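Local coordinates for RNA-directed RNA polymerase (Infectious pancreatic necrosis virus, PDB 3ZED), which probably replicates and transcribes the viral genome as an RNA-dependent RNA polymerase found both free and covalently linked to the genomic RNA, at residues Asp40-Phe51 with Ser163-Leu172; Arg569-Val577 with Asn677-Pro686. All coordinates share one frame; numbering follows the deposited sequence.

Interaction 1: residues Asp40-Phe51 with Ser163-Leu172; sequences DPLDSPQAAAQF and SYSGQLNRLL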
loop_
_atom_site.group_PDB
_atom_site.type_symbol
_atom_site.label_atom_id
_atom_site.label_comp_id
_atom_site.label_asym_id
_atom_site.label_seq_id
_atom_site.Cartn_x
_atom_site.Cartn_y
_atom_site.Cartn_z
ATOM N N ASP B 40 -17.047 14.206 -21.631
ATOM C CA ASP B 40 -16.592 12.822 -21.642
ATOM C C ASP B 40 -17.552 11.959 -22.459
ATOM O O ASP B 40 -18.651 11.676 -21.972
ATOM C CB ASP B 40 -16.462 12.299 -20.204
ATOM C CG ASP B 40 -15.689 11.005 -20.065
ATOM O OD1 ASP B 40 -15.571 10.264 -21.068
ATOM O OD2 ASP B 40 -15.213 10.724 -18.955
ATOM N N PRO B 41 -17.159 11.496 -23.680
ATOM C CA PRO B 41 -18.091 10.690 -24.494
ATOM C C PRO B 41 -18.330 9.285 -23.948
ATOM O O PRO B 41 -19.241 8.634 -24.421
ATOM C CB PRO B 41 -17.421 10.641 -25.870
ATOM C CG PRO B 41 -15.991 10.812 -25.601
ATOM C CD PRO B 41 -15.886 11.727 -24.399
ATOM N N LEU B 42 -17.549 8.826 -22.958
ATOM C CA LEU B 42 -17.738 7.480 -22.397
ATOM C C LEU B 42 -18.373 7.518 -20.986
ATOM O O LEU B 42 -18.264 6.531 -20.265
ATOM C CB LEU B 42 -16.405 6.686 -22.350
ATOM C CG LEU B 42 -15.521 6.603 -23.617
ATOM C CD1 LEU B 42 -14.176 5.934 -23.301
ATOM C CD2 LEU B 42 -16.235 5.905 -24.772
ATOM N N ASP B 43 -19.078 8.616 -20.614
ATOM C CA ASP B 43 -19.704 8.762 -19.287
ATOM C C ASP B 43 -21.086 8.061 -19.176
ATOM O O ASP B 43 -21.855 8.343 -18.248
ATOM C CB ASP B 43 -19.821 10.253 -18.889
ATOM C CG ASP B 43 -20.816 11.098 -19.677
ATOM O OD1 ASP B 43 -21.348 10.603 -20.703
ATOM O OD2 ASP B 43 -21.060 12.251 -19.271
ATOM N N SER B 44 -21.380 7.135 -20.094
ATOM C CA SER B 44 -22.633 6.371 -20.072
ATOM C C SER B 44 -22.324 4.881 -20.164
ATOM O O SER B 44 -21.346 4.525 -20.821
ATOM C CB SER B 44 -23.559 6.807 -21.202
ATOM O OG SER B 44 -23.058 6.420 -22.469
ATOM N N PRO B 45 -23.127 3.991 -19.528
ATOM C CA PRO B 45 -22.828 2.548 -19.590
ATOM C C PRO B 45 -22.724 1.988 -21.007
ATOM O O PRO B 45 -21.871 1.134 -21.242
ATOM C CB PRO B 45 -24.002 1.916 -18.848
ATOM C CG PRO B 45 -24.480 2.966 -17.932
ATOM C CD PRO B 45 -24.315 4.244 -18.682
ATOM N N GLN B 46 -23.555 2.494 -21.950
ATOM C CA GLN B 46 -23.584 2.073 -23.354
ATOM C C GLN B 46 -22.266 2.401 -24.065
ATOM O O GLN B 46 -21.664 1.510 -24.664
ATOM C CB GLN B 46 -24.764 2.716 -24.120
ATOM C CG GLN B 46 -26.101 2.810 -23.358
ATOM C CD GLN B 46 -26.216 4.054 -22.491
ATOM O OE1 GLN B 46 -26.364 3.975 -21.267
ATOM N NE2 GLN B 46 -26.168 5.233 -23.105
ATOM N N ALA B 47 -21.821 3.673 -23.991
ATOM C CA ALA B 47 -20.568 4.144 -24.599
ATOM C C ALA B 47 -19.354 3.476 -23.952
ATOM O O ALA B 47 -18.433 3.086 -24.673
ATOM C CB ALA B 47 -20.461 5.649 -24.481
ATOM N N ALA B 48 -19.382 3.288 -22.611
ATOM C CA ALA B 48 -18.302 2.624 -21.872
ATOM C C ALA B 48 -18.193 1.147 -22.266
ATOM O O ALA B 48 -17.089 0.680 -22.544
ATOM C CB ALA B 48 -18.516 2.758 -20.369
ATOM N N ALA B 49 -19.332 0.428 -22.327
ATOM C CA ALA B 49 -19.354 -0.994 -22.684
ATOM C C ALA B 49 -18.850 -1.203 -24.117
ATOM O O ALA B 49 -17.996 -2.064 -24.339
ATOM C CB ALA B 49 -20.755 -1.565 -22.516
ATOM N N GLN B 50 -19.322 -0.369 -25.066
ATOM C CA GLN B 50 -18.934 -0.404 -26.481
ATOM C C GLN B 50 -17.416 -0.228 -26.644
ATOM O O GLN B 50 -16.800 -1.007 -27.384
ATOM C CB GLN B 50 -19.693 0.676 -27.258
ATOM C CG GLN B 50 -19.599 0.574 -28.774
ATOM C CD GLN B 50 -20.157 1.826 -29.410
ATOM O OE1 GLN B 50 -19.636 2.939 -29.210
ATOM N NE2 GLN B 50 -21.262 1.680 -30.151
ATOM N N PHE B 51 -16.822 0.784 -25.960
ATOM C CA PHE B 51 -15.384 1.077 -25.959
ATOM C C PHE B 51 -14.571 -0.133 -25.456
ATOM O O PHE B 51 -13.546 -0.470 -26.051
ATOM C CB PHE B 51 -15.100 2.322 -25.083
ATOM C CG PHE B 51 -13.648 2.604 -24.756
ATOM C CD1 PHE B 51 -12.862 3.384 -25.604
ATOM C CD2 PHE B 51 -13.073 2.121 -23.581
ATOM C CE1 PHE B 51 -11.528 3.677 -25.282
ATOM C CE2 PHE B 51 -11.741 2.414 -23.259
ATOM C CZ PHE B 51 -10.975 3.189 -24.114
ATOM N N SER B 163 -11.405 11.295 -15.094
ATOM C CA SER B 163 -12.645 11.098 -15.850
ATOM C C SER B 163 -12.947 9.623 -16.055
ATOM O O SER B 163 -12.107 8.783 -15.737
ATOM C CB SER B 163 -12.549 11.794 -17.210
ATOM O OG SER B 163 -11.562 11.218 -18.053
ATOM N N TYR B 164 -14.139 9.305 -16.600
ATOM C CA TYR B 164 -14.529 7.925 -16.935
ATOM C C TYR B 164 -13.603 7.388 -18.039
ATOM O O TYR B 164 -13.104 6.280 -17.910
ATOM C CB TYR B 164 -15.998 7.842 -17.379
ATOM C CG TYR B 164 -17.009 7.793 -16.252
ATOM C CD1 TYR B 164 -17.109 6.674 -15.427
ATOM C CD2 TYR B 164 -17.922 8.828 -16.065
ATOM C CE1 TYR B 164 -18.066 6.607 -14.415
ATOM C CE2 TYR B 164 -18.887 8.768 -15.063
ATOM C CZ TYR B 164 -18.961 7.652 -14.246
ATOM O OH TYR B 164 -19.924 7.604 -13.272
ATOM N N SER B 165 -13.338 8.198 -19.094
ATOM C CA SER B 165 -12.435 7.836 -20.192
ATOM C C SER B 165 -11.033 7.510 -19.638
ATOM O O SER B 165 -10.432 6.500 -20.024
ATOM C CB SER B 165 -12.359 8.956 -21.225
ATOM O OG SER B 165 -13.506 8.991 -22.057
ATOM N N GLY B 166 -10.539 8.379 -18.739
ATOM C CA GLY B 166 -9.261 8.193 -18.058
ATOM C C GLY B 166 -9.204 6.846 -17.353
ATOM O O GLY B 166 -8.269 6.071 -17.598
ATOM N N GLN B 167 -10.273 6.514 -16.548
ATOM C CA GLN B 167 -10.417 5.252 -15.807
ATOM C C GLN B 167 -10.473 4.044 -16.741
ATOM O O GLN B 167 -9.817 3.038 -16.476
ATOM C CB GLN B 167 -11.687 5.264 -14.920
ATOM C CG GLN B 167 -11.614 6.191 -13.714
ATOM C CD GLN B 167 -12.734 5.900 -12.758
ATOM O OE1 GLN B 167 -13.833 6.433 -12.881
ATOM N NE2 GLN B 167 -12.496 5.014 -11.804
ATOM N N LEU B 168 -11.256 4.145 -17.832
ATOM C CA LEU B 168 -11.446 3.069 -18.811
ATOM C C LEU B 168 -10.149 2.784 -19.591
ATOM O O LEU B 168 -9.789 1.614 -19.752
ATOM C CB LEU B 168 -12.612 3.403 -19.756
ATOM C CG LEU B 168 -14.008 3.401 -19.094
ATOM C CD1 LEU B 168 -15.042 4.079 -19.973
ATOM C CD2 LEU B 168 -14.458 2.000 -18.737
ATOM N N ASN B 169 -9.434 3.839 -20.021
ATOM C CA ASN B 169 -8.151 3.719 -20.712
ATOM C C ASN B 169 -7.089 3.124 -19.786
ATOM O O ASN B 169 -6.244 2.354 -20.242
ATOM C CB ASN B 169 -7.682 5.068 -21.246
ATOM C CG ASN B 169 -8.338 5.416 -22.545
ATOM O OD1 ASN B 169 -8.067 4.812 -23.581
ATOM N ND2 ASN B 169 -9.236 6.381 -22.508
ATOM N N ARG B 170 -7.156 3.459 -18.480
ATOM C CA ARG B 170 -6.270 2.906 -17.455
ATOM C C ARG B 170 -6.460 1.389 -17.356
ATOM O O ARG B 170 -5.469 0.655 -17.278
ATOM C CB ARG B 170 -6.520 3.570 -16.094
ATOM C CG ARG B 170 -5.679 3.025 -14.956
ATOM C CD ARG B 170 -4.211 3.347 -15.116
ATOM N NE ARG B 170 -3.440 2.917 -13.949
ATOM C CZ ARG B 170 -2.134 3.108 -13.808
ATOM N NH1 ARG B 170 -1.438 3.711 -14.763
ATOM N NH2 ARG B 170 -1.509 2.679 -12.721
ATOM N N LEU B 171 -7.723 0.917 -17.403
ATOM C CA LEU B 171 -8.032 -0.515 -17.362
ATOM C C LEU B 171 -7.361 -1.258 -18.534
ATOM O O LEU B 171 -6.789 -2.335 -18.321
ATOM C CB LEU B 171 -9.549 -0.761 -17.359
ATOM C CG LEU B 171 -10.324 -0.425 -16.073
ATOM C CD1 LEU B 171 -11.806 -0.719 -16.271
ATOM C CD2 LEU B 171 -9.802 -1.219 -14.863
ATOM N N LEU B 172 -7.382 -0.660 -19.746
ATOM C CA LEU B 172 -6.733 -1.219 -20.941
ATOM C C LEU B 172 -5.211 -1.341 -20.726
ATOM O O LEU B 172 -4.634 -2.368 -21.063
ATOM C CB LEU B 172 -7.010 -0.354 -22.198
ATOM C CG LEU B 172 -8.470 -0.098 -22.605
ATOM C CD1 LEU B 172 -8.523 0.623 -23.940
ATOM C CD2 LEU B 172 -9.294 -1.388 -22.670
#

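Interaction 2: residues Arg569-Val577 with Asn677-Pro686; sequences RQMEMFVPV and NQTLVDINTP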
loop_
_atom_site.group_PDB
_atom_site.type_symbol
_atom_site.label_atom_id
_atom_site.label_comp_id
_atom_site.label_asym_id
_atom_site.label_seq_id
_atom_site.Cartn_x
_atom_site.Cartn_y
_atom_site.Cartn_z
ATOM N N ARG B 569 25.738 21.507 7.005
ATOM C CA ARG B 569 26.988 21.851 7.712
ATOM C C ARG B 569 26.768 21.941 9.228
ATOM O O ARG B 569 27.669 21.598 9.997
ATOM C CB ARG B 569 27.566 23.193 7.213
ATOM C CG ARG B 569 28.280 23.066 5.891
ATOM C CD ARG B 569 28.975 24.361 5.464
ATOM N NE ARG B 569 29.339 24.255 4.048
ATOM C CZ ARG B 569 30.470 23.721 3.598
ATOM N NH1 ARG B 569 31.413 23.321 4.452
ATOM N NH2 ARG B 569 30.675 23.598 2.291
ATOM N N GLN B 570 25.594 22.448 9.656
ATOM C CA GLN B 570 25.268 22.611 11.072
ATOM C C GLN B 570 25.162 21.264 11.777
ATOM O O GLN B 570 25.671 21.124 12.867
ATOM C CB GLN B 570 23.939 23.385 11.251
ATOM C CG GLN B 570 23.610 23.712 12.720
ATOM C CD GLN B 570 22.333 24.486 12.904
ATOM O OE1 GLN B 570 21.458 24.557 12.043
ATOM N NE2 GLN B 570 22.187 25.079 14.045
ATOM N N MET B 571 24.495 20.302 11.157
ATOM C CA MET B 571 24.234 18.994 11.736
ATOM C C MET B 571 25.271 17.954 11.343
ATOM O O MET B 571 25.352 16.915 12.003
ATOM C CB MET B 571 22.830 18.523 11.341
ATOM C CG MET B 571 21.742 19.433 11.872
ATOM S SD MET B 571 20.126 18.707 11.676
ATOM C CE MET B 571 20.092 17.601 13.120
ATOM N N GLU B 572 26.090 18.255 10.302
ATOM C CA GLU B 572 27.173 17.407 9.775
ATOM C C GLU B 572 26.615 16.058 9.328
ATOM O O GLU B 572 27.140 14.990 9.654
ATOM C CB GLU B 572 28.318 17.235 10.773
ATOM C CG GLU B 572 29.217 18.454 10.884
ATOM C CD GLU B 572 30.422 18.165 11.742
ATOM O OE1 GLU B 572 31.414 17.642 11.189
ATOM O OE2 GLU B 572 30.339 18.363 12.978
ATOM N N MET B 573 25.531 16.136 8.567
ATOM C CA MET B 573 24.850 14.971 8.053
ATOM C C MET B 573 23.997 15.337 6.878
ATOM O O MET B 573 23.731 16.519 6.618
ATOM C CB MET B 573 23.993 14.292 9.151
ATOM C CG MET B 573 22.904 15.171 9.742
ATOM S SD MET B 573 22.303 14.486 11.322
ATOM C CE MET B 573 20.906 13.623 10.726
ATOM N N PHE B 574 23.577 14.295 6.153
ATOM C CA PHE B 574 22.625 14.433 5.068
ATOM C C PHE B 574 21.228 14.458 5.661
ATOM O O PHE B 574 20.936 13.731 6.630
ATOM C CB PHE B 574 22.759 13.297 4.047
ATOM C CG PHE B 574 23.984 13.441 3.191
ATOM C CD1 PHE B 574 23.940 14.159 2.003
ATOM C CD2 PHE B 574 25.178 12.838 3.556
ATOM C CE1 PHE B 574 25.077 14.275 1.196
ATOM C CE2 PHE B 574 26.321 12.981 2.762
ATOM C CZ PHE B 574 26.264 13.699 1.591
ATOM N N VAL B 575 20.388 15.326 5.111
ATOM C CA VAL B 575 18.997 15.493 5.542
ATOM C C VAL B 575 18.087 15.325 4.306
ATOM O O VAL B 575 18.545 15.597 3.193
ATOM C CB VAL B 575 18.763 16.841 6.273
ATOM C CG1 VAL B 575 19.585 16.914 7.556
ATOM C CG2 VAL B 575 19.065 18.040 5.363
ATOM N N PRO B 576 16.818 14.888 4.448
ATOM C CA PRO B 576 15.987 14.759 3.253
ATOM C C PRO B 576 15.343 16.071 2.814
ATOM O O PRO B 576 14.991 16.929 3.628
ATOM C CB PRO B 576 14.908 13.773 3.688
ATOM C CG PRO B 576 14.737 14.033 5.157
ATOM C CD PRO B 576 16.085 14.470 5.666
ATOM N N VAL B 577 15.146 16.183 1.511
ATOM C CA VAL B 577 14.365 17.225 0.871
ATOM C C VAL B 577 13.485 16.505 -0.156
ATOM O O VAL B 577 13.955 15.589 -0.884
ATOM C CB VAL B 577 15.137 18.437 0.263
ATOM C CG1 VAL B 577 15.870 19.227 1.334
ATOM C CG2 VAL B 577 16.066 18.040 -0.893
ATOM N N ASN B 677 14.740 27.658 12.127
ATOM C CA ASN B 677 15.812 26.689 11.936
ATOM C C ASN B 677 15.723 25.534 12.979
ATOM O O ASN B 677 16.063 24.410 12.639
ATOM C CB ASN B 677 17.186 27.362 12.000
ATOM C CG ASN B 677 18.282 26.427 11.603
ATOM O OD1 ASN B 677 18.343 25.971 10.470
ATOM N ND2 ASN B 677 19.078 26.016 12.562
ATOM N N GLN B 678 15.260 25.805 14.228
ATOM C CA GLN B 678 15.134 24.757 15.267
ATOM C C GLN B 678 14.138 23.652 14.852
ATOM O O GLN B 678 14.361 22.483 15.182
ATOM C CB GLN B 678 14.747 25.339 16.637
ATOM C CG GLN B 678 14.895 24.337 17.810
ATOM C CD GLN B 678 16.301 23.797 17.969
ATOM O OE1 GLN B 678 17.287 24.546 18.108
ATOM N NE2 GLN B 678 16.436 22.475 17.936
ATOM N N THR B 679 13.071 24.008 14.101
ATOM C CA THR B 679 12.098 23.039 13.584
ATOM C C THR B 679 12.799 22.036 12.651
ATOM O O THR B 679 12.506 20.837 12.683
ATOM C CB THR B 679 10.954 23.743 12.801
ATOM O OG1 THR B 679 10.490 24.890 13.501
ATOM C CG2 THR B 679 9.805 22.812 12.492
ATOM N N LEU B 680 13.708 22.556 11.810
ATOM C CA LEU B 680 14.449 21.761 10.832
ATOM C C LEU B 680 15.484 20.886 11.517
ATOM O O LEU B 680 15.679 19.747 11.085
ATOM C CB LEU B 680 15.091 22.679 9.784
ATOM C CG LEU B 680 14.097 23.458 8.903
ATOM C CD1 LEU B 680 14.823 24.350 7.954
ATOM C CD2 LEU B 680 13.137 22.519 8.170
ATOM N N VAL B 681 16.103 21.390 12.605
ATOM C CA VAL B 681 17.062 20.636 13.412
ATOM C C VAL B 681 16.296 19.466 14.084
ATOM O O VAL B 681 16.752 18.337 13.987
ATOM C CB VAL B 681 17.813 21.535 14.456
ATOM C CG1 VAL B 681 18.589 20.702 15.482
ATOM C CG2 VAL B 681 18.745 22.524 13.765
ATOM N N ASP B 682 15.121 19.745 14.701
ATOM C CA ASP B 682 14.297 18.746 15.417
ATOM C C ASP B 682 13.804 17.603 14.516
ATOM O O ASP B 682 13.881 16.451 14.931
ATOM C CB ASP B 682 13.078 19.387 16.105
ATOM C CG ASP B 682 13.383 20.389 17.218
ATOM O OD1 ASP B 682 14.568 20.473 17.649
ATOM O OD2 ASP B 682 12.451 21.113 17.630
ATOM N N ILE B 683 13.320 17.907 13.296
ATOM C CA ILE B 683 12.803 16.862 12.418
ATOM C C ILE B 683 13.945 15.948 11.908
ATOM O O ILE B 683 13.680 14.848 11.434
ATOM C CB ILE B 683 11.948 17.435 11.249
ATOM C CG1 ILE B 683 12.767 18.297 10.264
ATOM C CG2 ILE B 683 10.735 18.179 11.790
ATOM C CD1 ILE B 683 12.074 18.650 8.956
ATOM N N ASN B 684 15.208 16.398 12.042
ATOM C CA ASN B 684 16.367 15.658 11.567
ATOM C C ASN B 684 17.208 15.097 12.688
ATOM O O ASN B 684 18.215 14.439 12.417
ATOM C CB ASN B 684 17.215 16.556 10.675
ATOM C CG ASN B 684 16.621 16.689 9.317
ATOM O OD1 ASN B 684 16.362 15.686 8.635
ATOM N ND2 ASN B 684 16.386 17.912 8.892
ATOM N N THR B 685 16.793 15.311 13.940
ATOM C CA THR B 685 17.559 14.854 15.100
ATOM C C THR B 685 17.395 13.345 15.305
ATOM O O THR B 685 16.271 12.864 15.502
ATOM C CB THR B 685 17.195 15.674 16.337
ATOM O OG1 THR B 685 17.601 17.006 16.070
ATOM C CG2 THR B 685 17.899 15.182 17.633
ATOM N N PRO B 686 18.517 12.582 15.246
ATOM C CA PRO B 686 18.423 11.138 15.498
ATOM C C PRO B 686 18.297 10.850 16.983
ATOM O O PRO B 686 18.871 11.562 17.796
ATOM C CB PRO B 686 19.736 10.570 14.941
ATOM C CG PRO B 686 20.611 11.744 14.655
ATOM C CD PRO B 686 19.915 13.007 15.018
HETATM O O HOH W 1 15.383 18.067 6.081
#

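Interaction 1: residues Asp40-Phe51 with Ser163-Leu172
Asp40 binds backbone and side chain in the first turn of helix 164-172, the polar end of a helix-helix contact in the N-terminal part of the birnavirus polymerase, and its carboxylate also forms an Asx turn. Helices 45-51 and 164-172 run roughly parallel, their axes 23° apart and 11.2 Å from each other at closest approach, a separation spanned by the side chains of Leu168 and Phe51. Asp40 OD2 accepts from Ser165 N on its syn lone pair at 3.1 Å, with a weak bond from Tyr164 N beside it. Asp40 OD1 accepts from Ser165 OG at 2.6 Å on its syn side, 32° out of the carboxylate plane, while Leu42 N closes the Asx turn from the opposite face. Carboxylate rotation is thereby restricted, and its negative charge at the N-terminal end of the helix probably interacts favourably with the helix dipole. Ser163 is the N-cap itself: its OG accepts from Gly166 N and is also hydrogen-bonded to Asp315 OD1. Beyond this polar end, Leu168 CD1 lies 3.7 Å from Ala48 CB and also touches Leu42 CB. Leu42 CD1 sits over one face of the Phe51 ring, displaced toward its rim. With CG of Phe51 anti to its backbone N (chi1 169°), the ring extends toward helix 164-172, where CE2 reaches Leu168 CB and CZ reaches Leu172 CD1. Strands 456-459 and 462-465 pack against this helix pair through Leu459, which touches Leu168, and Leu462, which touches Ala48. Asn169 crosses the Phe51 ring at about a right angle, its amide steeply turned from the ring plane; ND2 bonds Ser165 O, and Asn169 OD1 approaches the ring edge, 3.4 Å from Phe51 CZ.

Interaction 2: residues Arg569-Val577 with Asn677-Pro686
Gln570 and Asn677 approach from opposite directions with their amides nearly coplanar, 13° apart, joining the turn before strand 573-577 to the start of helix 677-683 in the thumb domain. Asn677 ND2 donates to Gln570 OE1 at 2.8 Å, in the carbonyl plane and on a lone pair. The Gln570 chain extends straight to this bond, with CG anti to the backbone N (chi1 -174°), and Val681 CG2 lies against its amide. The other end of the Asn677 amide, OD1, accepts from Leu541 N, so both ends of that group are held. Glu572 and Met573, facing Ser568, form a G1 beta bulge where the chain enters strand 573-577, an outer strand of a three-stranded antiparallel sheet. Two methionines then converge on the C-terminal end of the helix, both bringing CE near Asn684 O. Met571 crosses Asn684 at about a right angle: Met571 SD rests 3.8 Å from Asn684 CB, and the bend at chi3 (81°) carries CE toward Val681 O. Met573 CE comes to 3.3 Å from Asn684 O and more loosely toward Pro686. Val681 O is itself bonded from opposite faces of its plane by Asn684 N and Thr685 OG1, so two bonds grip this oxygen where the chain leaves the helix. Farther along the strand, Val575 also crosses Asn684 nearly perpendicularly, with Val575 CG1 3.5 Å from Asn684 CG. Asn684 ND2 donates to Leu680 O at 2.9 Å, tilted from the amide plane, and to a water, which together fix the rotation of the amide beside Val575. That water in turn donates to Pro576 O, bridging helix end and strand. The other branch of the amide, Asn684 OD1, lies 3.2 Å from Pro576 CD.

Following the chain from the N terminus, interaction 1 comes first: residues 40-51 meet 163-172, closing a loop of 111 residues of mixed helix and strand within the range of the palm family. Interaction 2 opens some 400 residues later, with 569-577 still inside the range assigned to the catalytic region, and closes a second loop of 99 residues, largely helical, ending at 677-686 in the thumb. The two loops therefore follow one another in series, neither nesting nor crossing. Interaction 1 ties helix 45-54 to helix 164-179, and interaction 2 ties the last strand of the three-stranded sheet to helix 677-683. Their centres lie 48 Å apart, and their nearest atoms about 23 Å, without touching.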